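Pectate lyase (Pectobacterium carotovorum, PDB 4U49) probably depolymerises polygalacturonate and methylated pectins from within the chain by calcium-dependent eliminative cleavage. Local coordinates at residues A[161-166]-A[186-191]; A[206-211]-A[239-244]; A[47-52]-A[90-95]. All coordinates share one frame; numbering follows the deposited sequence.

Interaction 1: A[161-166]-A[186-191]; sequences NATIKN and RIENVI
Residues 161-166 and 186-191 pair Thr163 with Arg186, Ile164 with Ile187 and Lys165 with Glu188 as parallel strands of neighbouring turns of the beta-helix, the fold of this lyase family. The strand segments run 6° from parallel. Backbone bonds alternate between them. Ile164 N donates to Arg186 O, and Glu188 N donates to Ile164 O at 2.9 Å, almost linearly at 177°.

The side-chain amides meet where both chains turn a corner with positive phi. Asn189 ND2 gives a hydrogen bond to Asn166 OD1 at 2.9 Å, with the two amide planes 75° apart. Asn166 OD1 is also bonded to Ser40 and Asn189 OD1 to Ser38, which tie this corner to the N-terminal region.

Thr163 and Arg186 meet in a van der Waals contact: the hydroxyl oxygen OG1 of Thr163 lies 3.3 Å from Arg186 CB. The two side chains run alongside each other.

Charged groups share the same face. Lys165 NZ reaches Glu188 OE1 in a long salt bridge of 3.7 Å; the Lys165 chain bends about its CG-CD bond. The other carboxylate oxygen, Glu188 OE2, takes the N-H of Arg186 NE at 3.0 Å. OE2 lies in the guanidinium plane, while the N-H meets it on the anti side of the carboxylate.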
ATOM      1  N   ASN A 161     -17.669  -2.053  -3.964  1.00 20.10           N
ATOM      2  CA  ASN A 161     -18.017  -0.665  -3.681  1.00 19.95           C
ATOM      3  C   ASN A 161     -17.960  -0.406  -2.175  1.00 19.76           C
ATOM      4  O   ASN A 161     -18.875   0.181  -1.601  1.00 22.11           O
ATOM      5  CB  ASN A 161     -19.405  -0.335  -4.241  1.00 22.25           C
ATOM      6  CG  ASN A 161     -19.657   1.153  -4.355  1.00 26.07           C
ATOM      7  OD1 ASN A 161     -18.818   1.903  -4.855  1.00 23.60           O
ATOM      8  ND2 ASN A 161     -20.820   1.591  -3.889  1.00 25.26           N
ATOM      9  N   ALA A 162     -16.882  -0.860  -1.539  1.00 18.48           N
ATOM     10  CA  ALA A 162     -16.812  -0.880  -0.079  1.00 15.52           C
ATOM     11  C   ALA A 162     -15.444  -0.471   0.466  1.00 18.95           C
ATOM     12  O   ALA A 162     -14.459  -0.421  -0.267  1.00 15.39           O
ATOM     13  CB  ALA A 162     -17.182  -2.264   0.436  1.00 18.45           C
ATOM     14  N   THR A 163     -15.397  -0.185   1.762  1.00 16.03           N
ATOM     15  CA  THR A 163     -14.169   0.247   2.414  1.00 16.67           C
ATOM     16  C   THR A 163     -13.836  -0.661   3.590  1.00 17.58           C
ATOM     17  O   THR A 163     -14.717  -1.050   4.355  1.00 18.05           O
ATOM     18  CB  THR A 163     -14.282   1.708   2.905  1.00 21.46           C
ATOM     19  OG1 THR A 163     -14.403   2.579   1.777  1.00 18.22           O
ATOM     20  CG2 THR A 163     -13.061   2.113   3.718  1.00 20.67           C
ATOM     21  N   ILE A 164     -12.561  -1.007   3.728  1.00 15.97           N
ATOM     22  CA  ILE A 164     -12.118  -1.760   4.889  1.00 16.98           C
ATOM     23  C   ILE A 164     -10.963  -1.015   5.550  1.00 17.61           C
ATOM     24  O   ILE A 164     -10.123  -0.423   4.871  1.00 15.70           O
ATOM     25  CB  ILE A 164     -11.707  -3.204   4.510  1.00 16.00           C
ATOM     26  CG1 ILE A 164     -11.501  -4.056   5.765  1.00 18.27           C
ATOM     27  CG2 ILE A 164     -10.471  -3.211   3.621  1.00 15.37           C
ATOM     28  CD1 ILE A 164     -11.538  -5.541   5.496  1.00 18.86           C
ATOM     29  N   LYS A 165     -10.942  -1.009   6.878  1.00 16.78           N
ATOM     30  CA  LYS A 165      -9.887  -0.305   7.592  1.00 15.31           C
ATOM     31  C   LYS A 165      -9.402  -1.048   8.831  1.00 16.41           C
ATOM     32  O   LYS A 165     -10.121  -1.874   9.396  1.00 16.86           O
ATOM     33  CB  LYS A 165     -10.350   1.105   7.978  1.00 17.23           C
ATOM     34  CG  LYS A 165     -11.577   1.152   8.864  1.00 22.72           C
ATOM     35  CD  LYS A 165     -11.990   2.593   9.142  1.00 26.48           C
ATOM     36  CE  LYS A 165     -12.260   3.341   7.847  1.00 28.54           C
ATOM     37  NZ  LYS A 165     -12.731   4.734   8.095  1.00 43.93           N
ATOM     38  N   ASN A 166      -8.163  -0.754   9.222  1.00 16.85           N
ATOM     39  CA  ASN A 166      -7.566  -1.273  10.449  1.00 17.25           C
ATOM     40  C   ASN A 166      -7.531  -2.800  10.493  1.00 17.93           C
ATOM     41  O   ASN A 166      -8.164  -3.424  11.342  1.00 17.85           O
ATOM     42  CB  ASN A 166      -8.320  -0.719  11.657  1.00 16.28           C
ATOM     43  CG  ASN A 166      -8.453   0.790  11.608  1.00 19.30           C
ATOM     44  OD1 ASN A 166      -7.539   1.488  11.169  1.00 18.97           O
ATOM     45  ND2 ASN A 166      -9.594   1.304  12.054  1.00 17.90           N
ATOM     46  N   ARG A 186     -11.931   1.415  -0.931  1.00 14.40           N
ATOM     47  CA  ARG A 186     -10.858   2.012  -0.149  1.00 12.31           C
ATOM     48  C   ARG A 186     -10.268   0.977   0.799  1.00 14.08           C
ATOM     49  O   ARG A 186     -10.989   0.170   1.388  1.00 15.58           O
ATOM     50  CB  ARG A 186     -11.354   3.227   0.634  1.00 16.96           C
ATOM     51  CG  ARG A 186     -11.926   4.329  -0.236  1.00 21.61           C
ATOM     52  CD  ARG A 186     -12.391   5.514   0.608  1.00 19.53           C
ATOM     53  NE  ARG A 186     -11.277   6.314   1.109  1.00 20.96           N
ATOM     54  CZ  ARG A 186     -10.678   7.271   0.407  1.00 19.29           C
ATOM     55  NH1 ARG A 186     -11.073   7.535  -0.830  1.00 24.76           N
ATOM     56  NH2 ARG A 186      -9.675   7.952   0.935  1.00 22.64           N
ATOM     57  N   ILE A 187      -8.947   1.004   0.922  1.00 11.70           N
ATOM     58  CA  ILE A 187      -8.207   0.067   1.755  1.00 12.38           C
ATOM     59  C   ILE A 187      -7.337   0.882   2.702  1.00 13.24           C
ATOM     60  O   ILE A 187      -6.247   1.330   2.336  1.00 14.15           O
ATOM     61  CB  ILE A 187      -7.345  -0.888   0.898  1.00 14.40           C
ATOM     62  CG1 ILE A 187      -8.240  -1.712  -0.035  1.00 15.78           C
ATOM     63  CG2 ILE A 187      -6.510  -1.805   1.773  1.00 15.93           C
ATOM     64  CD1 ILE A 187      -7.477  -2.492  -1.091  1.00 18.05           C
ATOM     65  N   GLU A 188      -7.834   1.092   3.918  1.00 13.34           N
ATOM     66  CA  GLU A 188      -7.227   2.064   4.822  1.00 15.44           C
ATOM     67  C   GLU A 188      -6.556   1.416   6.026  1.00 13.59           C
ATOM     68  O   GLU A 188      -7.182   0.667   6.759  1.00 15.33           O
ATOM     69  CB  GLU A 188      -8.284   3.067   5.297  1.00 14.38           C
ATOM     70  CG  GLU A 188      -9.066   3.709   4.161  1.00 15.99           C
ATOM     71  CD  GLU A 188     -10.052   4.757   4.640  1.00 25.32           C
ATOM     72  OE1 GLU A 188      -9.926   5.210   5.797  1.00 29.41           O
ATOM     73  OE2 GLU A 188     -10.954   5.126   3.860  1.00 22.30           O
ATOM     74  N   ASN A 189      -5.274   1.710   6.215  1.00 13.68           N
ATOM     75  CA  ASN A 189      -4.515   1.175   7.342  1.00 14.87           C
ATOM     76  C   ASN A 189      -4.587  -0.347   7.424  1.00 13.68           C
ATOM     77  O   ASN A 189      -5.080  -0.913   8.401  1.00 14.56           O
ATOM     78  CB  ASN A 189      -4.999   1.788   8.657  1.00 13.76           C
ATOM     79  CG  ASN A 189      -4.092   1.446   9.822  1.00 15.83           C
ATOM     80  OD1 ASN A 189      -2.902   1.186   9.641  1.00 15.11           O
ATOM     81  ND2 ASN A 189      -4.653   1.431  11.025  1.00 16.95           N
ATOM     82  N   VAL A 190      -4.112  -1.002   6.376  1.00 13.32           N
ATOM     83  CA  VAL A 190      -3.969  -2.447   6.385  1.00 14.96           C
ATOM     84  C   VAL A 190      -2.490  -2.788   6.443  1.00 15.44           C
ATOM     85  O   VAL A 190      -1.678  -2.156   5.771  1.00 13.25           O
ATOM     86  CB  VAL A 190      -4.625  -3.092   5.148  1.00 13.62           C
ATOM     87  CG1 VAL A 190      -4.316  -4.590   5.074  1.00 13.95           C
ATOM     88  CG2 VAL A 190      -6.121  -2.853   5.180  1.00 13.61           C
ATOM     89  N   ILE A 191      -2.140  -3.764   7.274  1.00 14.69           N
ATOM     90  CA  ILE A 191      -0.770  -4.246   7.344  1.00 15.71           C
ATOM     91  C   ILE A 191      -0.680  -5.674   6.813  1.00 13.97           C
ATOM     92  O   ILE A 191      -1.263  -6.599   7.379  1.00 16.01           O
ATOM     93  CB  ILE A 191      -0.219  -4.188   8.785  1.00 14.90           C
ATOM     94  CG1 ILE A 191      -0.084  -2.733   9.234  1.00 15.52           C
ATOM     95  CG2 ILE A 191       1.126  -4.894   8.869  1.00 13.57           C
ATOM     96  CD1 ILE A 191       0.416  -2.567  10.659  1.00 16.23           C
TER

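Interaction 2: A[206-211]-A[239-244]; sequences TMTIVG and IVQGNF. Unlike the reference sequence in segment 239-244: Asn243 (reference Lys).
Residues 206-211 and 239-244 pair parallel strands of successive turns of the beta-helix: Thr208 pairs with Ile239, Ile209 with Val240 and Val210 with Gln241. The strand segments run 15° from parallel. Four backbone bonds join them. Ile239 N donates to Met207 O and Ile209 N to Ile239 O, both at 2.8 Å. Gln241 N then donates to Ile209 O, and Gly211 N to Gln241 O at 3.0 Å.

Thr208, Val210, Ile239 and Gln241 lie on one face. Thr206 CG2 touches the tip of Ile239, CD1, at 3.9 Å. The methyl CG2 of Thr208 packs against the amide end of Gln241, 3.5 Å from its OE1. Gln241 CG sits between the backbone N and the carbonyl carbon (chi1 67°), which sets the chain beside Val210 CG2 and its amide at Thr208 CG2.

On the other face, Ile209 CG2 meets the Phe244 ring obliquely, 3.7 Å from CD1. Beyond the strands both chains turn with positive phi, at Gly211 and at Gly242. Their backbones come close, with Gly211 CA 3.4 Å from Gly242 O. A CB on Gly242 would clash with Gly211 N. Gly211 O then lies at the edge of the Phe244 ring, 3.3 Å from CD1 and near the ring plane. Phe244 CG is anti to its backbone N (chi1 169°), which brings the ring to Ile209 and Gly211. The Phe244 side chain is about 6 Å from that of Ile195, a calcium-binding residue of this protein; no calcium is bound to this chain in the model.

Strand 184-192 flanks strand 206-210, and strand 267-271 flanks strand 236-241. Leu229 of strand 229-230 packs against both Ile209 and Val240.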
ATOM      1  N   THR A 206     -12.372   2.487  -9.046  1.00 17.21           N
ATOM      2  CA  THR A 206     -11.252   3.069  -8.326  1.00 17.31           C
ATOM      3  C   THR A 206     -10.948   2.235  -7.087  1.00 17.23           C
ATOM      4  O   THR A 206     -11.857   1.842  -6.358  1.00 19.23           O
ATOM      5  CB  THR A 206     -11.535   4.534  -7.910  1.00 21.67           C
ATOM      6  OG1 THR A 206     -11.924   5.301  -9.057  1.00 22.77           O
ATOM      7  CG2 THR A 206     -10.296   5.161  -7.289  1.00 22.96           C
ATOM      8  N   MET A 207      -9.669   1.944  -6.870  1.00 13.96           N
ATOM      9  CA  MET A 207      -9.221   1.311  -5.636  1.00 16.42           C
ATOM     10  C   MET A 207      -8.183   2.210  -4.981  1.00 13.27           C
ATOM     11  O   MET A 207      -7.123   2.470  -5.555  1.00 14.27           O
ATOM     12  CB  MET A 207      -8.635  -0.077  -5.900  1.00 12.16           C
ATOM     13  CG  MET A 207      -8.219  -0.823  -4.640  1.00 13.88           C
ATOM     14  SD  MET A 207      -7.497  -2.439  -4.993  1.00 13.99           S
ATOM     15  CE  MET A 207      -5.875  -1.972  -5.597  1.00 14.74           C
ATOM     16  N   THR A 208      -8.496   2.689  -3.783  1.00 11.89           N
ATOM     17  CA  THR A 208      -7.636   3.644  -3.095  1.00 11.01           C
ATOM     18  C   THR A 208      -7.020   3.046  -1.839  1.00 10.99           C
ATOM     19  O   THR A 208      -7.732   2.651  -0.917  1.00 12.51           O
ATOM     20  CB  THR A 208      -8.413   4.919  -2.709  1.00 14.96           C
ATOM     21  OG1 THR A 208      -8.998   5.499  -3.881  1.00 16.31           O
ATOM     22  CG2 THR A 208      -7.486   5.927  -2.050  1.00 15.62           C
ATOM     23  N   ILE A 209      -5.694   2.980  -1.811  1.00 10.75           N
ATOM     24  CA  ILE A 209      -4.971   2.496  -0.643  1.00 10.58           C
ATOM     25  C   ILE A 209      -4.501   3.675   0.204  1.00 13.34           C
ATOM     26  O   ILE A 209      -3.780   4.544  -0.280  1.00 13.25           O
ATOM     27  CB  ILE A 209      -3.764   1.632  -1.053  1.00 10.42           C
ATOM     28  CG1 ILE A 209      -4.241   0.386  -1.808  1.00 15.86           C
ATOM     29  CG2 ILE A 209      -2.940   1.246   0.168  1.00 12.80           C
ATOM     30  CD1 ILE A 209      -3.130  -0.558  -2.197  1.00 16.82           C
ATOM     31  N   VAL A 210      -4.916   3.707   1.466  1.00 13.57           N
ATOM     32  CA  VAL A 210      -4.605   4.840   2.333  1.00 13.55           C
ATOM     33  C   VAL A 210      -3.750   4.397   3.509  1.00 12.73           C
ATOM     34  O   VAL A 210      -4.228   3.706   4.407  1.00 13.13           O
ATOM     35  CB  VAL A 210      -5.882   5.518   2.859  1.00 14.59           C
ATOM     36  CG1 VAL A 210      -5.531   6.825   3.550  1.00 15.02           C
ATOM     37  CG2 VAL A 210      -6.859   5.765   1.715  1.00 14.28           C
ATOM     38  N   GLY A 211      -2.486   4.804   3.501  1.00 12.58           N
ATOM     39  CA  GLY A 211      -1.538   4.316   4.482  1.00 11.55           C
ATOM     40  C   GLY A 211      -1.365   2.815   4.333  1.00 12.31           C
ATOM     41  O   GLY A 211      -1.608   2.253   3.265  1.00 12.55           O
ATOM     42  N   ILE A 239      -5.214   4.107  -6.759  1.00 12.56           N
ATOM     43  CA  ILE A 239      -4.608   5.254  -6.098  1.00 11.96           C
ATOM     44  C   ILE A 239      -3.887   4.817  -4.827  1.00 12.25           C
ATOM     45  O   ILE A 239      -4.447   4.088  -4.008  1.00 14.57           O
ATOM     46  CB  ILE A 239      -5.666   6.325  -5.738  1.00 12.83           C
ATOM     47  CG1 ILE A 239      -6.411   6.790  -6.991  1.00 15.85           C
ATOM     48  CG2 ILE A 239      -5.014   7.509  -5.031  1.00 14.31           C
ATOM     49  CD1 ILE A 239      -7.493   7.823  -6.710  1.00 19.60           C
ATOM     50  N   VAL A 240      -2.642   5.257  -4.680  1.00 12.84           N
ATOM     51  CA  VAL A 240      -1.840   4.963  -3.499  1.00 12.30           C
ATOM     52  C   VAL A 240      -1.501   6.257  -2.766  1.00 14.62           C
ATOM     53  O   VAL A 240      -0.814   7.117  -3.315  1.00 15.17           O
ATOM     54  CB  VAL A 240      -0.533   4.228  -3.869  1.00 14.08           C
ATOM     55  CG1 VAL A 240       0.334   4.023  -2.641  1.00 15.76           C
ATOM     56  CG2 VAL A 240      -0.837   2.893  -4.547  1.00 12.02           C
ATOM     57  N   GLN A 241      -1.985   6.397  -1.534  1.00 14.39           N
ATOM     58  CA  GLN A 241      -1.781   7.634  -0.781  1.00 14.28           C
ATOM     59  C   GLN A 241      -1.521   7.372   0.704  1.00 15.46           C
ATOM     60  O   GLN A 241      -1.436   6.224   1.136  1.00 14.39           O
ATOM     61  CB  GLN A 241      -2.991   8.566  -0.950  1.00 18.58           C
ATOM     62  CG  GLN A 241      -4.286   8.058  -0.319  1.00 16.25           C
ATOM     63  CD  GLN A 241      -5.511   8.825  -0.786  1.00 18.15           C
ATOM     64  OE1 GLN A 241      -5.769   8.933  -1.982  1.00 18.21           O
ATOM     65  NE2 GLN A 241      -6.275   9.360   0.162  1.00 22.86           N
ATOM     66  N   GLY A 242      -1.378   8.443   1.481  1.00 16.07           N
ATOM     67  CA  GLY A 242      -1.143   8.319   2.912  1.00 15.97           C
ATOM     68  C   GLY A 242       0.195   7.691   3.263  1.00 15.76           C
ATOM     69  O   GLY A 242       0.359   7.135   4.349  1.00 16.41           O
ATOM     70  N   ASN A 243       1.146   7.785   2.338  1.00 15.88           N
ATOM     71  CA  ASN A 243       2.487   7.235   2.513  1.00 15.59           C
ATOM     72  C   ASN A 243       2.475   5.732   2.793  1.00 15.23           C
ATOM     73  O   ASN A 243       3.178   5.252   3.685  1.00 15.50           O
ATOM     74  CB  ASN A 243       3.227   7.972   3.634  1.00 16.87           C
ATOM     75  CG  ASN A 243       4.729   7.809   3.540  1.00 20.85           C
ATOM     76  OD1 ASN A 243       5.260   7.471   2.480  1.00 18.15           O
ATOM     77  ND2 ASN A 243       5.425   8.046   4.648  1.00 18.80           N
ATOM     78  N   PHE A 244       1.652   5.009   2.035  1.00 14.61           N
ATOM     79  CA  PHE A 244       1.682   3.549   1.986  1.00 14.92           C
ATOM     80  C   PHE A 244       3.129   3.084   1.863  1.00 14.70           C
ATOM     81  O   PHE A 244       3.877   3.596   1.034  1.00 15.24           O
ATOM     82  CB  PHE A 244       0.826   3.053   0.814  1.00 16.16           C
ATOM     83  CG  PHE A 244       0.993   1.593   0.492  1.00 11.44           C
ATOM     84  CD1 PHE A 244       0.491   0.616   1.334  1.00 14.40           C
ATOM     85  CD2 PHE A 244       1.615   1.201  -0.683  1.00 13.48           C
ATOM     86  CE1 PHE A 244       0.632  -0.728   1.023  1.00 15.16           C
ATOM     87  CE2 PHE A 244       1.760  -0.140  -0.997  1.00 12.83           C
ATOM     88  CZ  PHE A 244       1.268  -1.103  -0.146  1.00 12.83           C
TER

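Interaction 3: A[47-52]-A[90-95]; sequences VRQDVY and VDTVSG
Val47 and Arg48 both face Val93, which makes a classic beta bulge between two antiparallel strands. They are the inner strands of a four-stranded sheet in the N-terminal region, whose strand order is consistent with a fibronectin type III-like sandwich. Val93 O accepts two backbone donors, Val47 N at 2.7 Å and Arg48 N at 3.3 Å. Val47 CG2 also packs on that oxygen.

Arg48 O takes the N-H of Val93. The Arg48 side chain runs alongside Val93, and Val93 CG2 sits 3.7 Å above one face of the guanidinium, off towards the rim. The same guanidinium grips Asp50 side-on: NE bonds OD1, and NH2 bonds OD2 at 3.0 Å. A bend about the CG-CD bond of Arg48 (chi3 85°) brings NE and NH2 to the carboxylate.

Gln49 points to the opposite face with Thr92, whose CG2 lies 3.7 Å from Gln49 OE1. The amide's hydrogen bonds go to Trp39, and to the backbone O of Asn69 and Asp72.

Asp50 pairs with Asp91 through two backbone bonds, N to O in each direction, both 2.7 Å. Val51 CG2 touches Val90 CG1 on the face of Gln49. Finally the Tyr52 ring crosses the Asp91 side chain at about a right angle, with CE2 3.8 Å from OD2.

The pairing of Asp50 with Asp91 puts both carboxylates on the same face, with Asp50 OD2 and Asp91 OD2 5.7 Å apart. The Arg48 clamp, with a further salt bridge from Lys64 to Asp50 OD2, probably offsets this repulsion.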
ATOM      1  N   VAL A  47      -4.435  19.441   9.993  1.00 19.65           N
ATOM      2  CA  VAL A  47      -3.383  20.319   9.494  1.00 20.69           C
ATOM      3  C   VAL A  47      -1.994  19.848   9.911  1.00 21.81           C
ATOM      4  O   VAL A  47      -0.998  20.221   9.292  1.00 23.51           O
ATOM      5  CB  VAL A  47      -3.590  21.776   9.970  1.00 26.65           C
ATOM      6  CG1 VAL A  47      -4.896  22.328   9.427  1.00 23.75           C
ATOM      7  CG2 VAL A  47      -3.559  21.859  11.490  1.00 24.08           C
ATOM      8  N   ARG A  48      -1.927  19.027  10.955  1.00 19.91           N
ATOM      9  CA  ARG A  48      -0.651  18.512  11.437  1.00 20.60           C
ATOM     10  C   ARG A  48      -0.840  17.203  12.200  1.00 17.75           C
ATOM     11  O   ARG A  48      -1.911  16.945  12.747  1.00 17.18           O
ATOM     12  CB  ARG A  48       0.040  19.543  12.335  1.00 21.42           C
ATOM     13  CG  ARG A  48       1.525  19.292  12.539  1.00 24.24           C
ATOM     14  CD  ARG A  48       2.140  20.306  13.491  1.00 25.60           C
ATOM     15  NE  ARG A  48       1.991  19.921  14.892  1.00 24.85           N
ATOM     16  CZ  ARG A  48       1.340  20.640  15.801  1.00 34.86           C
ATOM     17  NH1 ARG A  48       0.774  21.790  15.457  1.00 31.91           N
ATOM     18  NH2 ARG A  48       1.263  20.212  17.054  1.00 31.81           N
ATOM     19  N   GLN A  49       0.201  16.378  12.223  1.00 15.95           N
ATOM     20  CA  GLN A  49       0.184  15.138  12.991  1.00 15.97           C
ATOM     21  C   GLN A  49       1.489  14.971  13.770  1.00 20.22           C
ATOM     22  O   GLN A  49       2.569  15.258  13.252  1.00 22.61           O
ATOM     23  CB  GLN A  49      -0.045  13.943  12.070  1.00 14.27           C
ATOM     24  CG  GLN A  49      -1.332  14.020  11.276  1.00 14.34           C
ATOM     25  CD  GLN A  49      -1.503  12.850  10.335  1.00 14.28           C
ATOM     26  OE1 GLN A  49      -2.265  11.925  10.613  1.00 14.94           O
ATOM     27  NE2 GLN A  49      -0.796  12.885   9.212  1.00 13.09           N
ATOM     28  N   ASP A  50       1.388  14.508  15.013  1.00 15.24           N
ATOM     29  CA  ASP A  50       2.565  14.344  15.868  1.00 17.21           C
ATOM     30  C   ASP A  50       2.748  12.889  16.284  1.00 19.09           C
ATOM     31  O   ASP A  50       1.781  12.212  16.626  1.00 20.06           O
ATOM     32  CB  ASP A  50       2.459  15.220  17.119  1.00 15.45           C
ATOM     33  CG  ASP A  50       2.596  16.700  16.819  1.00 24.33           C
ATOM     34  OD1 ASP A  50       3.045  17.056  15.711  1.00 19.83           O
ATOM     35  OD2 ASP A  50       2.270  17.514  17.708  1.00 24.72           O
ATOM     36  N   VAL A  51       3.991  12.420  16.266  1.00 17.25           N
ATOM     37  CA  VAL A  51       4.305  11.046  16.649  1.00 15.54           C
ATOM     38  C   VAL A  51       5.002  10.989  18.008  1.00 17.41           C
ATOM     39  O   VAL A  51       6.006  11.669  18.227  1.00 15.06           O
ATOM     40  CB  VAL A  51       5.201  10.361  15.602  1.00 14.12           C
ATOM     41  CG1 VAL A  51       5.540   8.942  16.036  1.00 16.67           C
ATOM     42  CG2 VAL A  51       4.524  10.368  14.237  1.00 14.73           C
ATOM     43  N   TYR A  52       4.470  10.165  18.909  1.00 15.33           N
ATOM     44  CA  TYR A  52       5.033  10.016  20.249  1.00 17.36           C
ATOM     45  C   TYR A  52       5.500   8.591  20.515  1.00 15.88           C
ATOM     46  O   TYR A  52       4.904   7.628  20.037  1.00 14.11           O
ATOM     47  CB  TYR A  52       4.011  10.430  21.311  1.00 15.98           C
ATOM     48  CG  TYR A  52       3.755  11.917  21.360  1.00 20.60           C
ATOM     49  CD1 TYR A  52       4.387  12.718  22.301  1.00 21.02           C
ATOM     50  CD2 TYR A  52       2.885  12.520  20.461  1.00 19.93           C
ATOM     51  CE1 TYR A  52       4.161  14.081  22.348  1.00 23.29           C
ATOM     52  CE2 TYR A  52       2.650  13.883  20.502  1.00 19.99           C
ATOM     53  CZ  TYR A  52       3.290  14.656  21.447  1.00 22.74           C
ATOM     54  OH  TYR A  52       3.062  16.013  21.490  1.00 22.53           O
ATOM     55  N   VAL A  90      -0.068   8.538  17.958  1.00 13.79           N
ATOM     56  CA  VAL A  90      -0.086   9.648  17.008  1.00 15.19           C
ATOM     57  C   VAL A  90      -1.182  10.642  17.404  1.00 19.32           C
ATOM     58  O   VAL A  90      -2.294  10.255  17.772  1.00 19.24           O
ATOM     59  CB  VAL A  90      -0.291   9.182  15.541  1.00 16.16           C
ATOM     60  CG1 VAL A  90       0.864   8.298  15.095  1.00 15.27           C
ATOM     61  CG2 VAL A  90      -1.613   8.452  15.371  1.00 21.04           C
ATOM     62  N   ASP A  91      -0.841  11.925  17.363  1.00 16.75           N
ATOM     63  CA  ASP A  91      -1.798  12.990  17.634  1.00 21.74           C
ATOM     64  C   ASP A  91      -2.106  13.706  16.332  1.00 23.94           C
ATOM     65  O   ASP A  91      -1.194  14.038  15.582  1.00 24.23           O
ATOM     66  CB  ASP A  91      -1.250  13.987  18.665  1.00 22.68           C
ATOM     67  CG  ASP A  91      -1.288  13.452  20.087  1.00 28.31           C
ATOM     68  OD1 ASP A  91      -1.519  12.239  20.272  1.00 29.16           O
ATOM     69  OD2 ASP A  91      -1.077  14.253  21.024  1.00 28.67           O
ATOM     70  N   THR A  92      -3.384  13.933  16.051  1.00 19.29           N
ATOM     71  CA  THR A  92      -3.744  14.738  14.892  1.00 20.31           C
ATOM     72  C   THR A  92      -4.241  16.101  15.345  1.00 26.30           C
ATOM     73  O   THR A  92      -4.987  16.211  16.317  1.00 26.65           O
ATOM     74  CB  THR A  92      -4.820  14.067  14.025  1.00 22.78           C
ATOM     75  OG1 THR A  92      -6.045  13.983  14.762  1.00 26.77           O
ATOM     76  CG2 THR A  92      -4.376  12.675  13.608  1.00 18.72           C
ATOM     77  N   VAL A  93      -3.809  17.140  14.642  1.00 21.71           N
ATOM     78  CA  VAL A  93      -4.245  18.496  14.942  1.00 23.55           C
ATOM     79  C   VAL A  93      -5.132  19.000  13.810  1.00 24.55           C
ATOM     80  O   VAL A  93      -4.736  18.977  12.644  1.00 22.24           O
ATOM     81  CB  VAL A  93      -3.049  19.441  15.146  1.00 22.79           C
ATOM     82  CG1 VAL A  93      -3.525  20.825  15.561  1.00 23.40           C
ATOM     83  CG2 VAL A  93      -2.100  18.871  16.189  1.00 23.19           C
ATOM     84  N   SER A  94      -6.339  19.434  14.156  1.00 19.72           N
ATOM     85  CA  SER A  94      -7.305  19.885  13.163  1.00 21.43           C
ATOM     86  C   SER A  94      -7.360  21.406  13.100  1.00 22.17           C
ATOM     87  O   SER A  94      -6.764  22.091  13.929  1.00 20.99           O
ATOM     88  CB  SER A  94      -8.693  19.321  13.469  1.00 24.66           C
ATOM     89  OG  SER A  94      -8.723  17.914  13.301  1.00 25.40           O
ATOM     90  N   GLY A  95      -8.085  21.926  12.115  1.00 21.92           N
ATOM     91  CA  GLY A  95      -8.187  23.361  11.911  1.00 25.31           C
ATOM     92  C   GLY A  95      -8.884  24.102  13.035  1.00 24.24           C
ATOM     93  O   GLY A  95      -8.653  25.293  13.237  1.00 23.65           O
TER

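Overall arrangement
Along the chain interaction 3 comes first, then interaction 1, then interaction 2, each closing before the next opens. Interactions 1 and 2 are steps of the same parallel beta-helix, separated by the pairing of strands 184-192 and 206-210. Their centres are about 9 Å apart. They touch through that pairing: Ile187 N and O probably bond Thr208 O and Val210 N. Arg186 also packs on Val210. Interaction 3 belongs to a separate antiparallel sheet in the N-terminal region. Its centre is about 21 Å from that of interaction 1 and about 19 Å from that of interaction 2, with no contact. The protein thus joins an N-terminal beta domain to the beta-helix that carries the calcium-binding residues.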